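PDB 4AKL: nucleocapsid from Crimean-congo hemorrhagic fever virus, which binds single- and double-stranded RNA, probably packages the viral genome, and displays sequence-nonspecific endonuclease activity on double-stranded DNA. Local coordinates for residues Ala81-Thr86 with Ile137-Asn142; Phe308-Trp313 with Ser386-Cys391. All coordinates share one frame; numbering follows the deposited sequence.

Contact 1 of 2, residues Ala81-Thr86 with Ile137-Asn142; sequences AWASST and IGFRVN
The indole of Trp82 meets both Phe139 and Val141, gripped at its nitrogen and covered on one face. With CG anti to the backbone N (chi1 173°), the ring reaches across from the end of helix 77-83 to the loop Gly138-Asn142. NE1 donates to Phe139 O at 2.8 Å, meeting a lone pair in the carbonyl plane. The bond is bent at the hydrogen (N-H...O 140°), and the oxygen is tilted somewhat from the indole plane, whereas Gly138 O lies in it, at the CZ2 rim. Val141 covers one face of the indole: its CG1 makes a CH-pi contact 3.7 Å from the centroid of the six-membered ring. The methyl is displaced toward the rim, so its closest atom is CZ2, a tight 3.2 Å from CG1. The Phe139 side chain slides past the indole in the opposite direction, and the two rings meet obliquely, the Phe139 plane at 42° to the five-membered ring of Trp82. CE1 of Phe139 packs 3.8 Å from Trp82 CD1, and its ring edge reaches Ala83 CA. Both backbones turn here as helices end. Gly138, with positive phi, closes helix 120-136 in a Schellman motif, and the carbonyls of Gly138 and Phe139 then both meet the indole. Past helix 77-83, Ser85 takes the N-cap position of helix 86-98, its OG weakly bonded to Ile88 N and donating to Trp82 O at 2.7 Å; Ser85 N joins it from the same face of that carbonyl. This is packing between helix ends: the Trp82 side chain also touches Met13 of helix 10-24 and Ile88 of helix 86-98, while Lys10 bonds to Val141 O and Ile137 packs on Trp95 of helix 86-98.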
ATOM      1  N   ALA A  81      -1.047  17.261  -9.371  1.00 35.94           N
ATOM      2  CA  ALA A  81      -0.712  18.655  -9.035  1.00 36.79           C
ATOM      3  C   ALA A  81      -0.915  18.897  -7.536  1.00 37.39           C
ATOM      4  O   ALA A  81      -0.091  19.550  -6.886  1.00 37.90           O
ATOM      5  CB  ALA A  81      -1.498  19.608  -9.836  1.00 38.55           C
ATOM      6  N   TRP A  82      -2.006  18.388  -6.977  1.00 37.58           N
ATOM      7  CA  TRP A  82      -2.236  18.534  -5.539  1.00 37.73           C
ATOM      8  C   TRP A  82      -1.102  17.880  -4.700  1.00 35.98           C
ATOM      9  O   TRP A  82      -0.618  18.471  -3.723  1.00 36.14           O
ATOM     10  CB  TRP A  82      -3.596  17.934  -5.177  1.00 38.27           C
ATOM     11  CG  TRP A  82      -3.929  17.863  -3.689  1.00 38.36           C
ATOM     12  CD1 TRP A  82      -3.993  16.732  -2.932  1.00 36.82           C
ATOM     13  CD2 TRP A  82      -4.271  18.950  -2.808  1.00 40.96           C
ATOM     14  NE1 TRP A  82      -4.345  17.025  -1.651  1.00 38.17           N
ATOM     15  CE2 TRP A  82      -4.527  18.381  -1.530  1.00 40.55           C
ATOM     16  CE3 TRP A  82      -4.391  20.348  -2.969  1.00 43.39           C
ATOM     17  CZ2 TRP A  82      -4.871  19.161  -0.408  1.00 41.49           C
ATOM     18  CZ3 TRP A  82      -4.741  21.119  -1.869  1.00 43.91           C
ATOM     19  CH2 TRP A  82      -4.980  20.525  -0.603  1.00 43.97           C
ATOM     20  N   ALA A  83      -0.699  16.686  -5.097  1.00 34.42           N
ATOM     21  CA  ALA A  83       0.354  15.922  -4.412  1.00 33.12           C
ATOM     22  C   ALA A  83       1.742  16.605  -4.500  1.00 33.00           C
ATOM     23  O   ALA A  83       2.597  16.310  -3.720  1.00 33.12           O
ATOM     24  CB  ALA A  83       0.407  14.461  -4.970  1.00 31.02           C
ATOM     25  N   SER A  84       1.926  17.501  -5.461  1.00 33.54           N
ATOM     26  CA  SER A  84       3.167  18.190  -5.703  1.00 33.62           C
ATOM     27  C   SER A  84       3.063  19.689  -5.409  1.00 35.06           C
ATOM     28  O   SER A  84       4.002  20.430  -5.727  1.00 35.74           O
ATOM     29  CB  SER A  84       3.521  18.023  -7.164  1.00 33.46           C
ATOM     30  OG  SER A  84       3.939  16.701  -7.468  1.00 32.96           O
ATOM     31  N   SER A  85       1.923  20.135  -4.857  1.00 35.43           N
ATOM     32  CA  SER A  85       1.666  21.557  -4.578  1.00 37.53           C
ATOM     33  C   SER A  85       2.546  22.099  -3.485  1.00 37.38           C
ATOM     34  O   SER A  85       2.984  21.346  -2.600  1.00 35.76           O
ATOM     35  CB  SER A  85       0.198  21.787  -4.204  1.00 38.75           C
ATOM     36  OG  SER A  85      -0.170  21.066  -3.056  1.00 39.83           O
ATOM     37  N   THR A  86       2.819  23.416  -3.523  1.00 39.08           N
ATOM     38  CA  THR A  86       3.694  23.991  -2.518  1.00 39.55           C
ATOM     39  C   THR A  86       3.214  23.654  -1.122  1.00 39.73           C
ATOM     40  O   THR A  86       4.051  23.292  -0.241  1.00 38.65           O
ATOM     41  CB  THR A  86       3.894  25.486  -2.655  1.00 41.77           C
ATOM     42  OG1 THR A  86       2.625  26.144  -2.774  1.00 42.66           O
ATOM     43  CG2 THR A  86       4.850  25.792  -3.921  1.00 41.99           C
ATOM     44  N   ILE A 137      -2.235  16.361   7.463  1.00 42.54           N
ATOM     45  CA  ILE A 137      -1.928  17.399   6.449  1.00 42.13           C
ATOM     46  C   ILE A 137      -3.148  17.846   5.576  1.00 43.01           C
ATOM     47  O   ILE A 137      -2.993  18.677   4.649  1.00 42.66           O
ATOM     48  CB  ILE A 137      -0.686  16.992   5.546  1.00 39.75           C
ATOM     49  CG1 ILE A 137      -1.049  15.921   4.463  1.00 38.88           C
ATOM     50  CG2 ILE A 137       0.473  16.547   6.429  1.00 37.85           C
ATOM     51  CD1 ILE A 137       0.086  15.670   3.418  1.00 33.55           C
ATOM     52  N   GLY A 138      -4.337  17.309   5.875  1.00 43.82           N
ATOM     53  CA  GLY A 138      -5.498  17.480   5.003  1.00 44.63           C
ATOM     54  C   GLY A 138      -5.280  16.981   3.590  1.00 42.81           C
ATOM     55  O   GLY A 138      -5.583  17.677   2.634  1.00 43.32           O
ATOM     56  N   PHE A 139      -4.734  15.785   3.426  1.00 41.25           N
ATOM     57  CA  PHE A 139      -4.472  15.273   2.052  1.00 39.90           C
ATOM     58  C   PHE A 139      -5.767  15.082   1.246  1.00 41.18           C
ATOM     59  O   PHE A 139      -5.826  15.447   0.062  1.00 40.44           O
ATOM     60  CB  PHE A 139      -3.667  13.949   2.033  1.00 38.22           C
ATOM     61  CG  PHE A 139      -3.254  13.515   0.615  1.00 36.30           C
ATOM     62  CD1 PHE A 139      -2.331  14.258  -0.111  1.00 35.23           C
ATOM     63  CD2 PHE A 139      -3.809  12.401   0.016  1.00 34.75           C
ATOM     64  CE1 PHE A 139      -1.983  13.900  -1.379  1.00 33.07           C
ATOM     65  CE2 PHE A 139      -3.457  12.008  -1.274  1.00 32.19           C
ATOM     66  CZ  PHE A 139      -2.564  12.754  -1.981  1.00 32.54           C
ATOM     67  N   ARG A 140      -6.800  14.528   1.896  1.00 42.34           N
ATOM     68  CA  ARG A 140      -8.076  14.265   1.244  0.50 43.69           C
ATOM     69  C   ARG A 140      -8.748  15.552   0.772  1.00 45.30           C
ATOM     70  O   ARG A 140      -9.099  16.352   1.582  1.00 46.77           O
ATOM     71  CB  ARG A 140      -9.042  13.522   2.205  0.50 44.69           C
ATOM     72  CG  ARG A 140     -10.293  12.967   1.510  0.50 46.38           C
ATOM     73  CD  ARG A 140     -11.457  12.758   2.448  0.50 48.92           C
ATOM     74  NE  ARG A 140     -12.676  12.494   1.697  0.50 51.65           N
ATOM     75  CZ  ARG A 140     -13.371  11.358   1.710  0.50 52.44           C
ATOM     76  NH1 ARG A 140     -13.003  10.326   2.455  0.50 51.76           N
ATOM     77  NH2 ARG A 140     -14.455  11.267   0.963  0.50 53.85           N
ATOM     78  N   VAL A 141      -8.914  15.717  -0.539  1.00 45.22           N
ATOM     79  CA  VAL A 141      -9.716  16.814  -1.084  1.00 47.48           C
ATOM     80  C   VAL A 141     -10.825  16.299  -1.988  1.00 48.46           C
ATOM     81  O   VAL A 141     -11.588  17.074  -2.483  1.00 50.31           O
ATOM     82  CB  VAL A 141      -8.877  17.824  -1.875  1.00 47.36           C
ATOM     83  CG1 VAL A 141      -8.031  18.642  -0.910  1.00 47.79           C
ATOM     84  CG2 VAL A 141      -8.037  17.123  -2.922  1.00 44.61           C
ATOM     85  N   ASN A 142     -10.895  14.989  -2.210  1.00 47.65           N
ATOM     86  CA  ASN A 142     -11.915  14.354  -3.071  1.00 48.32           C
ATOM     87  C   ASN A 142     -11.798  12.838  -2.901  1.00 46.93           C
ATOM     88  O   ASN A 142     -10.908  12.360  -2.171  1.00 45.23           O
ATOM     89  CB  ASN A 142     -11.825  14.781  -4.569  1.00 47.80           C
ATOM     90  CG  ASN A 142     -10.453  14.446  -5.257  1.00 46.23           C
ATOM     91  OD1 ASN A 142      -9.628  13.583  -4.803  1.00 42.02           O
ATOM     92  ND2 ASN A 142     -10.221  15.131  -6.386  1.00 44.43           N
TER

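Contact 2 of 2, residues Phe308-Trp313 with Ser386-Cys391; sequences FSSYYW and SEMGVC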
ATOM      1  N   PHE A 308       2.317   8.315   0.698  1.00 29.11           N
ATOM      2  CA  PHE A 308       2.991   8.359   1.992  1.00 28.92           C
ATOM      3  C   PHE A 308       4.439   7.940   1.888  1.00 27.92           C
ATOM      4  O   PHE A 308       5.357   8.641   2.381  1.00 26.92           O
ATOM      5  CB  PHE A 308       2.253   7.501   3.029  1.00 28.83           C
ATOM      6  CG  PHE A 308       2.888   7.510   4.385  1.00 29.74           C
ATOM      7  CD1 PHE A 308       2.952   8.683   5.138  1.00 32.09           C
ATOM      8  CD2 PHE A 308       3.460   6.377   4.903  1.00 29.88           C
ATOM      9  CE1 PHE A 308       3.528   8.708   6.356  1.00 32.31           C
ATOM     10  CE2 PHE A 308       4.042   6.374   6.104  1.00 31.23           C
ATOM     11  CZ  PHE A 308       4.089   7.537   6.870  1.00 32.42           C
ATOM     12  N   SER A 309       4.644   6.766   1.272  1.00 27.21           N
ATOM     13  CA  SER A 309       5.964   6.233   1.101  1.00 26.17           C
ATOM     14  C   SER A 309       6.757   7.197   0.243  1.00 25.87           C
ATOM     15  O   SER A 309       7.893   7.455   0.528  1.00 25.79           O
ATOM     16  CB  SER A 309       5.928   4.807   0.501  1.00 26.24           C
ATOM     17  OG  SER A 309       5.693   3.787   1.468  1.00 26.46           O
ATOM     18  N   SER A 310       6.158   7.777  -0.785  1.00 25.63           N
ATOM     19  CA  SER A 310       6.921   8.713  -1.579  1.00 26.30           C
ATOM     20  C   SER A 310       7.444   9.939  -0.793  1.00 26.68           C
ATOM     21  O   SER A 310       8.582  10.384  -1.032  1.00 25.61           O
ATOM     22  CB  SER A 310       6.159   9.109  -2.862  1.00 26.39           C
ATOM     23  OG  SER A 310       6.101   7.951  -3.765  1.00 25.51           O
ATOM     24  N   TYR A 311       6.627  10.456   0.136  1.00 27.07           N
ATOM     25  CA  TYR A 311       7.013  11.594   0.957  1.00 27.49           C
ATOM     26  C   TYR A 311       8.062  11.170   2.015  1.00 27.84           C
ATOM     27  O   TYR A 311       8.991  11.952   2.344  1.00 27.71           O
ATOM     28  CB  TYR A 311       5.781  12.267   1.597  1.00 28.83           C
ATOM     29  CG  TYR A 311       5.311  13.447   0.785  1.00 28.78           C
ATOM     30  CD1 TYR A 311       5.918  14.665   0.912  1.00 29.38           C
ATOM     31  CD2 TYR A 311       4.288  13.330  -0.143  1.00 28.87           C
ATOM     32  CE1 TYR A 311       5.507  15.768   0.155  1.00 30.12           C
ATOM     33  CE2 TYR A 311       3.874  14.409  -0.903  1.00 28.26           C
ATOM     34  CZ  TYR A 311       4.488  15.621  -0.752  1.00 29.45           C
ATOM     35  OH  TYR A 311       4.093  16.654  -1.524  1.00 30.90           O
ATOM     36  N   TYR A 312       7.933   9.947   2.526  1.00 27.19           N
ATOM     37  CA  TYR A 312       8.910   9.415   3.431  1.00 27.99           C
ATOM     38  C   TYR A 312      10.305   9.397   2.759  1.00 27.73           C
ATOM     39  O   TYR A 312      11.318   9.733   3.394  1.00 28.02           O
ATOM     40  CB  TYR A 312       8.509   8.025   3.877  1.00 27.99           C
ATOM     41  CG  TYR A 312       9.530   7.371   4.730  1.00 28.27           C
ATOM     42  CD1 TYR A 312       9.867   7.905   5.969  1.00 28.72           C
ATOM     43  CD2 TYR A 312      10.180   6.212   4.311  1.00 27.71           C
ATOM     44  CE1 TYR A 312      10.836   7.303   6.785  1.00 29.12           C
ATOM     45  CE2 TYR A 312      11.174   5.593   5.136  1.00 27.85           C
ATOM     46  CZ  TYR A 312      11.485   6.136   6.353  1.00 29.77           C
ATOM     47  OH  TYR A 312      12.456   5.547   7.159  1.00 31.67           O
ATOM     48  N   TRP A 313      10.355   9.021   1.474  1.00 27.22           N
ATOM     49  CA  TRP A 313      11.638   8.922   0.771  1.00 27.00           C
ATOM     50  C   TRP A 313      12.212  10.293   0.531  1.00 27.41           C
ATOM     51  O   TRP A 313      13.422  10.475   0.667  1.00 28.06           O
ATOM     52  CB  TRP A 313      11.528   8.086  -0.529  1.00 26.26           C
ATOM     53  CG  TRP A 313      11.179   6.628  -0.237  1.00 26.33           C
ATOM     54  CD1 TRP A 313      11.636   5.860   0.830  1.00 28.01           C
ATOM     55  CD2 TRP A 313      10.293   5.801  -0.966  1.00 23.79           C
ATOM     56  NE1 TRP A 313      11.101   4.605   0.776  1.00 27.76           N
ATOM     57  CE2 TRP A 313      10.268   4.537  -0.320  1.00 25.78           C
ATOM     58  CE3 TRP A 313       9.530   5.989  -2.121  1.00 24.95           C
ATOM     59  CZ2 TRP A 313       9.517   3.492  -0.781  1.00 24.50           C
ATOM     60  CZ3 TRP A 313       8.775   4.954  -2.575  1.00 24.94           C
ATOM     61  CH2 TRP A 313       8.767   3.709  -1.910  1.00 26.42           C
ATOM     62  N   SER A 386       9.139   4.473  -9.555  1.00 25.32           N
ATOM     63  CA  SER A 386       7.882   4.749 -10.237  1.00 26.39           C
ATOM     64  C   SER A 386       6.736   5.262  -9.292  1.00 26.04           C
ATOM     65  O   SER A 386       5.897   6.007  -9.738  1.00 26.00           O
ATOM     66  CB  SER A 386       7.398   3.521 -11.049  1.00 26.70           C
ATOM     67  OG  SER A 386       7.137   2.400 -10.215  1.00 27.76           O
ATOM     68  N   GLU A 387       6.755   4.883  -7.999  1.00 25.67           N
ATOM     69  CA  GLU A 387       5.787   5.369  -6.998  1.00 26.10           C
ATOM     70  C   GLU A 387       6.003   6.861  -6.819  1.00 26.13           C
ATOM     71  O   GLU A 387       5.068   7.633  -6.870  1.00 27.21           O
ATOM     72  CB  GLU A 387       5.967   4.678  -5.636  1.00 26.25           C
ATOM     73  CG  GLU A 387       5.839   3.153  -5.628  1.00 27.66           C
ATOM     74  CD  GLU A 387       4.422   2.703  -5.699  1.00 30.61           C
ATOM     75  OE1 GLU A 387       3.624   3.270  -4.989  1.00 32.98           O
ATOM     76  OE2 GLU A 387       4.102   1.770  -6.441  1.00 33.80           O
ATOM     77  N   MET A 388       7.259   7.249  -6.624  1.00 24.74           N
ATOM     78  CA  MET A 388       7.612   8.671  -6.552  1.00 24.76           C
ATOM     79  C   MET A 388       7.295   9.375  -7.865  1.00 25.28           C
ATOM     80  O   MET A 388       6.826  10.513  -7.847  1.00 25.41           O
ATOM     81  CB  MET A 388       9.104   8.844  -6.228  1.00 24.64           C
ATOM     82  CG  MET A 388       9.539   8.221  -4.950  1.00 23.60           C
ATOM     83  SD  MET A 388      11.298   8.545  -4.539  1.00 26.17           S
ATOM     84  CE  MET A 388      11.110  10.211  -3.996  1.00 24.54           C
ATOM     85  N   GLY A 389       7.521   8.699  -9.004  1.00 24.61           N
ATOM     86  CA  GLY A 389       7.297   9.297 -10.306  1.00 25.16           C
ATOM     87  C   GLY A 389       5.805   9.643 -10.534  1.00 26.12           C
ATOM     88  O   GLY A 389       5.504  10.686 -11.060  1.00 26.66           O
ATOM     89  N   VAL A 390       4.883   8.775 -10.160  1.00 26.52           N
ATOM     90  CA  VAL A 390       3.478   9.136 -10.333  1.00 28.01           C
ATOM     91  C   VAL A 390       3.061  10.306  -9.412  1.00 28.73           C
ATOM     92  O   VAL A 390       2.239  11.124  -9.785  1.00 29.82           O
ATOM     93  CB  VAL A 390       2.511   7.920 -10.190  1.00 27.91           C
ATOM     94  CG1 VAL A 390       2.442   7.434  -8.748  1.00 29.01           C
ATOM     95  CG2 VAL A 390       1.154   8.277 -10.706  1.00 28.47           C
ATOM     96  N   CYS A 391       3.659  10.421  -8.226  1.00 28.72           N
ATOM     97  CA  CYS A 391       3.311  11.551  -7.351  1.00 29.10           C
ATOM     98  C   CYS A 391       3.864  12.922  -7.745  1.00 29.30           C
ATOM     99  O   CYS A 391       3.182  13.953  -7.618  1.00 29.19           O
ATOM    100  CB  CYS A 391       3.805  11.243  -5.949  1.00 29.35           C
ATOM    101  SG  CYS A 391       3.160   9.818  -5.124  1.00 31.20           S
TER
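Met388 and Trp313 form a Met-aromatic contact where the segments 308-313 and 386-391, on helices 306-316 and 385-392, cross nearly at right angles (100°) through buried side chains. The segment axes come within 9.0 Å, and the backbones are nearest at Ser310 and Met388. Along the Met388 side chain, CB lies 4.0 Å from Ser310 OG. CG comes next, touching both that hydroxyl and the edge of the indole, 3.6 Å from Trp313 CE3 and near the ring plane. SD sits obliquely to the six-membered ring of Trp313, 5.2 Å from its centroid and 68° off the normal, and it also touches Trp313 CB. Here the chain bends (chi3 76°), and the terminal CE packs against the backbone of the other helix, 3.9 Å from Ser310 O.

Glu387 adds its CB near the plane of the indole at the CZ3 edge. Its carboxylate reaches Thr306 OG1 at the start of helix 306-316 through OE1, while OE2 forms a salt bridge with Lys411. Trp313 NE1 bonds to Ala378 O, outside both helices. Cys391 SG approaches Ser310 OG to 3.7 Å from the next turn. That hydroxyl is held within its own helix by Thr306 O; although Ser310 OG lies 3.2 Å from Met388 N, the angle is too poor for a hydrogen bond.

Contact 1 closes before contact 2 opens along the chain, yet their centres lie about 13 Å apart in the fold. They meet directly: Tyr311 OH makes a probable hydrogen bond to Ala83 O at 2.7 Å, and Ser84 OG is close to Cys391 O. Helix 86-98, which begins at the end of segment 81-86, also packs on Tyr311 through Ile88 and Val89. Contact 2 lies nearer the centre of the chain, about 11 Å against about 18 Å for contact 1. Together they join N-terminal helices to helices 306-316 and 385-392, bringing together regions that the intervening sequence, which holds the DEVD motif, separates along the chain.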